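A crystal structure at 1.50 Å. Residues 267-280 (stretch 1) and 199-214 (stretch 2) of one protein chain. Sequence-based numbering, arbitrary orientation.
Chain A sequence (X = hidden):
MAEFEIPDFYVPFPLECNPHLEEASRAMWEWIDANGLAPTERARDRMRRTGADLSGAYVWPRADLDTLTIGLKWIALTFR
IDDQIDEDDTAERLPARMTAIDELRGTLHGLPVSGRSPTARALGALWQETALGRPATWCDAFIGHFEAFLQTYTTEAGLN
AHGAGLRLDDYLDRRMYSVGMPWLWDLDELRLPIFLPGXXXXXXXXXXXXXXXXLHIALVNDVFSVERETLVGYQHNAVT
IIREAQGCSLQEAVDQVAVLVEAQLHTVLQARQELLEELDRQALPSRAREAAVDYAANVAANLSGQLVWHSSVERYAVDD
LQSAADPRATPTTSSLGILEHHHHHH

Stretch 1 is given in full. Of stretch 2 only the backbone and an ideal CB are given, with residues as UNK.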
# COMPACT_ATOMS: atom_id res chain seq x y z
N THR A 267 2.14 8.67 16.08
CA THR A 267 1.25 7.55 16.25
C THR A 267 1.94 6.20 15.90
O THR A 267 1.72 5.18 16.59
CB THR A 267 -0.04 7.75 15.43
OG1 THR A 267 -0.68 8.98 15.83
CG2 THR A 267 -1.00 6.65 15.63
N VAL A 268 2.77 6.19 14.85
CA VAL A 268 3.57 5.01 14.53
C VAL A 268 4.51 4.65 15.69
O VAL A 268 4.58 3.49 16.09
CB VAL A 268 4.36 5.16 13.21
CG1 VAL A 268 5.47 4.12 13.08
CG2 VAL A 268 3.35 5.07 12.05
N LEU A 269 5.19 5.67 16.22
CA LEU A 269 6.17 5.48 17.32
C LEU A 269 5.48 4.90 18.54
O LEU A 269 5.92 3.90 19.14
CB LEU A 269 6.90 6.78 17.62
CG LEU A 269 7.93 7.24 16.59
CD1 LEU A 269 8.34 8.69 16.80
CD2 LEU A 269 9.15 6.31 16.58
N GLN A 270 4.35 5.50 18.88
CA GLN A 270 3.53 5.02 20.01
C GLN A 270 3.02 3.61 19.79
O GLN A 270 3.09 2.79 20.69
CB GLN A 270 2.34 5.96 20.26
CG GLN A 270 1.60 5.68 21.57
CD GLN A 270 0.34 6.53 21.77
OE1 GLN A 270 0.12 7.55 21.11
NE2 GLN A 270 -0.50 6.11 22.71
N ALA A 271 2.47 3.32 18.60
CA ALA A 271 1.89 2.02 18.34
C ALA A 271 2.93 0.89 18.43
O ALA A 271 2.59 -0.26 18.77
CB ALA A 271 1.24 1.97 16.97
N ARG A 272 4.15 1.18 17.98
CA ARG A 272 5.22 0.18 18.08
C ARG A 272 5.49 -0.22 19.52
O ARG A 272 5.64 -1.39 19.82
CB ARG A 272 6.50 0.66 17.42
CG ARG A 272 6.38 0.65 15.90
CD ARG A 272 7.70 1.02 15.24
NE ARG A 272 8.65 -0.09 15.31
CZ ARG A 272 9.92 -0.04 14.93
NH1 ARG A 272 10.45 1.09 14.45
NH2 ARG A 272 10.69 -1.11 15.03
N GLN A 273 5.50 0.77 20.41
CA GLN A 273 5.69 0.50 21.84
C GLN A 273 4.54 -0.31 22.38
O GLN A 273 4.73 -1.28 23.13
CB GLN A 273 5.85 1.82 22.60
CG GLN A 273 7.20 2.47 22.35
CD GLN A 273 8.37 1.46 22.39
OE1 GLN A 273 8.69 0.91 23.45
NE2 GLN A 273 9.00 1.21 21.23
N GLU A 274 3.33 0.09 22.01
CA GLU A 274 2.12 -0.57 22.45
C GLU A 274 2.05 -2.00 21.93
O GLU A 274 1.55 -2.91 22.61
CB GLU A 274 0.89 0.25 22.03
CG GLU A 274 0.76 1.56 22.81
CD GLU A 274 -0.30 2.50 22.26
OE1 GLU A 274 -0.88 2.23 21.19
OE2 GLU A 274 -0.53 3.54 22.91
N LEU A 275 2.60 -2.23 20.74
CA LEU A 275 2.61 -3.57 20.21
C LEU A 275 3.46 -4.51 21.05
O LEU A 275 3.08 -5.64 21.32
CB LEU A 275 3.13 -3.54 18.77
CG LEU A 275 3.33 -4.86 18.07
CD1 LEU A 275 2.05 -5.69 17.94
CD2 LEU A 275 3.95 -4.63 16.68
N LEU A 276 4.62 -4.04 21.46
CA LEU A 276 5.47 -4.81 22.35
C LEU A 276 4.74 -5.28 23.60
O LEU A 276 4.86 -6.44 24.00
CB LEU A 276 6.73 -4.03 22.69
CG LEU A 276 7.69 -3.81 21.51
CD1 LEU A 276 8.86 -2.90 21.84
CD2 LEU A 276 8.19 -5.15 20.99
N GLU A 277 3.96 -4.38 24.20
CA GLU A 277 3.16 -4.72 25.40
C GLU A 277 2.09 -5.76 25.10
O GLU A 277 1.86 -6.70 25.89
CB GLU A 277 2.50 -3.44 25.97
CG GLU A 277 3.49 -2.36 26.39
CD GLU A 277 2.82 -1.03 26.76
OE1 GLU A 277 1.56 -0.97 26.89
OE2 GLU A 277 3.58 -0.05 26.95
N GLU A 278 1.47 -5.65 23.93
CA GLU A 278 0.41 -6.56 23.56
C GLU A 278 0.99 -7.96 23.28
O GLU A 278 0.33 -8.96 23.55
CB GLU A 278 -0.35 -6.04 22.32
CG GLU A 278 -1.37 -7.01 21.69
CD GLU A 278 -2.56 -7.32 22.63
OE1 GLU A 278 -2.69 -6.62 23.65
OE2 GLU A 278 -3.38 -8.22 22.34
N LEU A 279 2.19 -8.03 22.69
CA LEU A 279 2.80 -9.36 22.44
C LEU A 279 2.99 -10.12 23.77
O LEU A 279 2.75 -11.32 23.84
CB LEU A 279 4.11 -9.20 21.67
CG LEU A 279 3.95 -8.65 20.23
CD1 LEU A 279 5.31 -8.38 19.62
CD2 LEU A 279 3.18 -9.63 19.35
N ASP A 280 3.41 -9.41 24.83
CA ASP A 280 3.53 -9.96 26.21
C ASP A 280 2.18 -10.46 26.80
O ASP A 280 2.13 -11.52 27.40
CB ASP A 280 4.17 -8.89 27.08
CG ASP A 280 5.64 -8.65 26.72
OD1 ASP A 280 6.21 -9.45 25.95
OD2 ASP A 280 6.24 -7.68 27.21
N UNK A 199 -4.56 -13.11 15.90
CA UNK A 199 -4.66 -12.28 17.09
C UNK A 199 -3.62 -11.17 17.18
O UNK A 199 -3.75 -10.28 18.03
CB UNK A 199 -4.55 -13.17 18.33
N UNK A 200 -2.56 -11.25 16.38
CA UNK A 200 -1.55 -10.20 16.28
C UNK A 200 -1.83 -9.32 15.05
O UNK A 200 -1.75 -8.08 15.15
CB UNK A 200 -0.15 -10.81 16.20
N UNK A 201 -2.18 -9.93 13.93
CA UNK A 201 -2.42 -9.19 12.67
C UNK A 201 -3.48 -8.11 12.83
O UNK A 201 -3.37 -7.03 12.26
CB UNK A 201 -2.85 -10.15 11.56
N UNK A 202 -4.48 -8.38 13.67
CA UNK A 202 -5.64 -7.51 13.81
C UNK A 202 -5.78 -7.02 15.27
O UNK A 202 -6.86 -6.53 15.68
CB UNK A 202 -6.91 -8.25 13.37
N UNK A 203 -4.72 -7.10 16.06
CA UNK A 203 -4.73 -6.51 17.40
C UNK A 203 -4.75 -4.96 17.32
O UNK A 203 -4.44 -4.38 16.23
CB UNK A 203 -3.51 -6.99 18.19
N UNK A 204 -5.11 -4.31 18.43
CA UNK A 204 -5.26 -2.87 18.46
C UNK A 204 -4.01 -2.12 18.05
O UNK A 204 -4.07 -1.25 17.16
CB UNK A 204 -5.68 -2.43 19.86
N UNK A 205 -2.86 -2.46 18.67
CA UNK A 205 -1.68 -1.70 18.30
C UNK A 205 -1.29 -1.93 16.83
O UNK A 205 -0.78 -1.00 16.19
CB UNK A 205 -0.52 -2.07 19.22
N UNK A 206 -1.48 -3.14 16.29
CA UNK A 206 -1.10 -3.39 14.89
C UNK A 206 -2.02 -2.62 13.95
O UNK A 206 -1.58 -2.08 12.92
CB UNK A 206 -1.15 -4.89 14.57
N UNK A 207 -3.30 -2.57 14.26
CA UNK A 207 -4.23 -1.80 13.43
C UNK A 207 -3.87 -0.32 13.43
O UNK A 207 -3.95 0.34 12.40
CB UNK A 207 -5.67 -1.99 13.92
N UNK A 208 -3.47 0.20 14.59
CA UNK A 208 -3.11 1.58 14.77
C UNK A 208 -1.87 1.88 13.98
O UNK A 208 -1.73 2.96 13.33
CB UNK A 208 -2.91 1.91 16.25
N UNK A 209 -0.90 0.96 14.06
CA UNK A 209 0.35 1.10 13.29
C UNK A 209 0.10 1.10 11.78
O UNK A 209 0.69 1.93 11.06
CB UNK A 209 1.32 -0.03 13.65
N UNK A 210 -0.70 0.15 11.34
CA UNK A 210 -1.00 -0.02 9.91
C UNK A 210 -1.67 1.27 9.38
O UNK A 210 -1.28 1.80 8.35
CB UNK A 210 -1.90 -1.23 9.68
N UNK A 211 -2.67 1.78 10.08
CA UNK A 211 -3.36 2.99 9.65
C UNK A 211 -2.45 4.19 9.64
O UNK A 211 -2.38 4.94 8.63
CB UNK A 211 -4.56 3.27 10.55
N UNK A 212 -1.70 4.41 10.71
CA UNK A 212 -0.84 5.57 10.78
C UNK A 212 0.28 5.52 9.80
O UNK A 212 0.65 6.55 9.18
CB UNK A 212 -0.27 5.73 12.19
N UNK A 213 0.89 4.34 9.61
CA UNK A 213 1.94 4.22 8.65
C UNK A 213 1.43 4.47 7.24
O UNK A 213 2.07 5.18 6.42
CB UNK A 213 2.59 2.84 8.75
N UNK A 214 0.26 3.89 6.93
CA UNK A 214 -0.35 4.05 5.59
C UNK A 214 -0.66 5.54 5.36
O UNK A 214 -0.43 6.04 4.25
CB UNK A 214 -1.62 3.21 5.46

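Stretch 1 is one continuous helix, and the helix at 204-214 runs nearly antiparallel to it, with axes 8.3 Å apart at closest approach.

Position 199 has nothing of stretch 1 within reach of its CB, so many residues would do; it is Ser199. At 200 the CB points sideways, 4.7 Å from Leu279 CD2, which invites a modest apolar group. Val200 supplies it, its CG2 lying 4.0 Å from Leu279 CD2. Positions 201 and 202 are out of reach and little constrained by stretch 1; they are Arg201 and Thr202, the latter the first to leave helical angles.

Position 203, with phi/psi of -69/163, immediately precedes a helix, where Ser, Thr, Asp or Asn commonly caps. Its CB also points toward stretch 1, 4.1 Å from Glu278 CG, so a small, partly apolar group suits as well. Cys203 serves both needs: SG accepts a weak capping bond from the backbone N of 206 and packs 4.0 Å from Leu275 CD1. At 204 an ideal CB would have nothing of stretch 1 within 5.5 Å, and the backbone is helical, so many residues would suit; it is Gly204.

At 205 the CB points toward the other backbone, 3.5 Å from Leu275 N. A compact residue is needed, Ala or Pro, and proline is tolerated in a helix's first turn, where its nitrogen need not donate. Pro205 fits its ring among Ala271, Glu274, Leu275 and Glu278.

The sideways CB at 206 lies 4.7 Å from Leu275 CD1, so a flexible apolar chain could reach in; Met206 brings CE to 3.9 Å from Leu275 CD2. Position 207, out of reach, is Asn207.

Position 208 faces Ala271, with Glu274 OE1 5.3 Å from its CB. A long cationic chain, Lys or Arg, could cover the alanine and reach the carboxylate. Lys208, extended with all four chi angles t, lies among Thr267, Gln270, Ala271 and Glu274, and its NZ forms a salt bridge to Glu274 OE1 at 3.0 Å.

The CB at 209 is 3.9 Å from Ala271 CB, beside Val268; Leu, Ile or Met would suit. Leu209 places CD1 3.7 Å from Val268 CG1. Positions 210 and 211 point away and sideways, leaving room for long polar chains: Arg210, which bonds back to Arg201 O, and Arg211.

At 212 the CB already lies 3.6 Å from Thr267 CG2, so a small side chain suits; Ala212 makes the contact with its methyl alone. At 213 an ideal CB would lie 4.1 Å from Val268 CG2, so Gly or Ala would suit; it is Gly213. Position 214, out of reach, is Ala214.

Stretch 2 (199-214) SVRTCGPMNKLRRAGA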
# COMPACT_ATOMS: atom_id res chain seq x y z
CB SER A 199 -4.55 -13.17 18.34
OG SER A 199 -3.25 -13.70 18.49
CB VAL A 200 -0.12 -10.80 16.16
CG1 VAL A 200 0.92 -9.71 15.91
CG2 VAL A 200 0.19 -11.56 17.44
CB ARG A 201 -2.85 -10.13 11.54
CG ARG A 201 -2.86 -9.47 10.18
CD ARG A 201 -3.27 -10.41 9.06
NE ARG A 201 -2.35 -11.52 8.86
CZ ARG A 201 -2.57 -12.80 9.16
NH1 ARG A 201 -3.71 -13.22 9.72
NH2 ARG A 201 -1.62 -13.68 8.91
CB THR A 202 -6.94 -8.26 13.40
OG1 THR A 202 -7.18 -9.35 14.28
CG2 THR A 202 -6.87 -8.79 11.97
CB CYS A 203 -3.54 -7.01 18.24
SG CYS A 203 -1.91 -6.31 17.98
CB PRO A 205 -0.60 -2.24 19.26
CG PRO A 205 -1.36 -2.68 20.48
CD PRO A 205 -2.69 -3.15 19.97
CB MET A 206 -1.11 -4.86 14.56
CG MET A 206 -0.35 -5.22 13.28
SD MET A 206 1.43 -4.94 13.49
CE MET A 206 2.04 -6.55 13.94
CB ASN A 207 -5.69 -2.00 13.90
CG ASN A 207 -6.22 -3.40 13.66
OD1 ASN A 207 -5.75 -4.18 12.85
ND2 ASN A 207 -7.29 -3.71 14.39
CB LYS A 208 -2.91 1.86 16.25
CG LYS A 208 -2.48 3.28 16.65
CD LYS A 208 -2.44 3.36 18.18
CE LYS A 208 -1.84 4.66 18.67
NZ LYS A 208 -1.94 4.82 20.16
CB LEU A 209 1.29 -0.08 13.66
CG LEU A 209 2.63 -0.16 12.92
CD1 LEU A 209 3.48 1.06 13.14
CD2 LEU A 209 3.37 -1.42 13.35
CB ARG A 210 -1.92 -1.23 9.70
CG ARG A 210 -2.40 -1.52 8.29
CD ARG A 210 -3.34 -2.71 8.16
NE ARG A 210 -2.65 -3.91 8.60
CZ ARG A 210 -2.90 -4.62 9.73
NH1 ARG A 210 -3.91 -4.36 10.52
NH2 ARG A 210 -2.10 -5.64 10.02
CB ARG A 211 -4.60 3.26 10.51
CG ARG A 211 -5.22 4.63 10.18
CD ARG A 211 -6.48 4.87 11.00
NE ARG A 211 -6.88 6.27 10.85
CZ ARG A 211 -7.90 6.74 10.13
NH1 ARG A 211 -8.71 5.95 9.47
NH2 ARG A 211 -8.10 8.05 10.14
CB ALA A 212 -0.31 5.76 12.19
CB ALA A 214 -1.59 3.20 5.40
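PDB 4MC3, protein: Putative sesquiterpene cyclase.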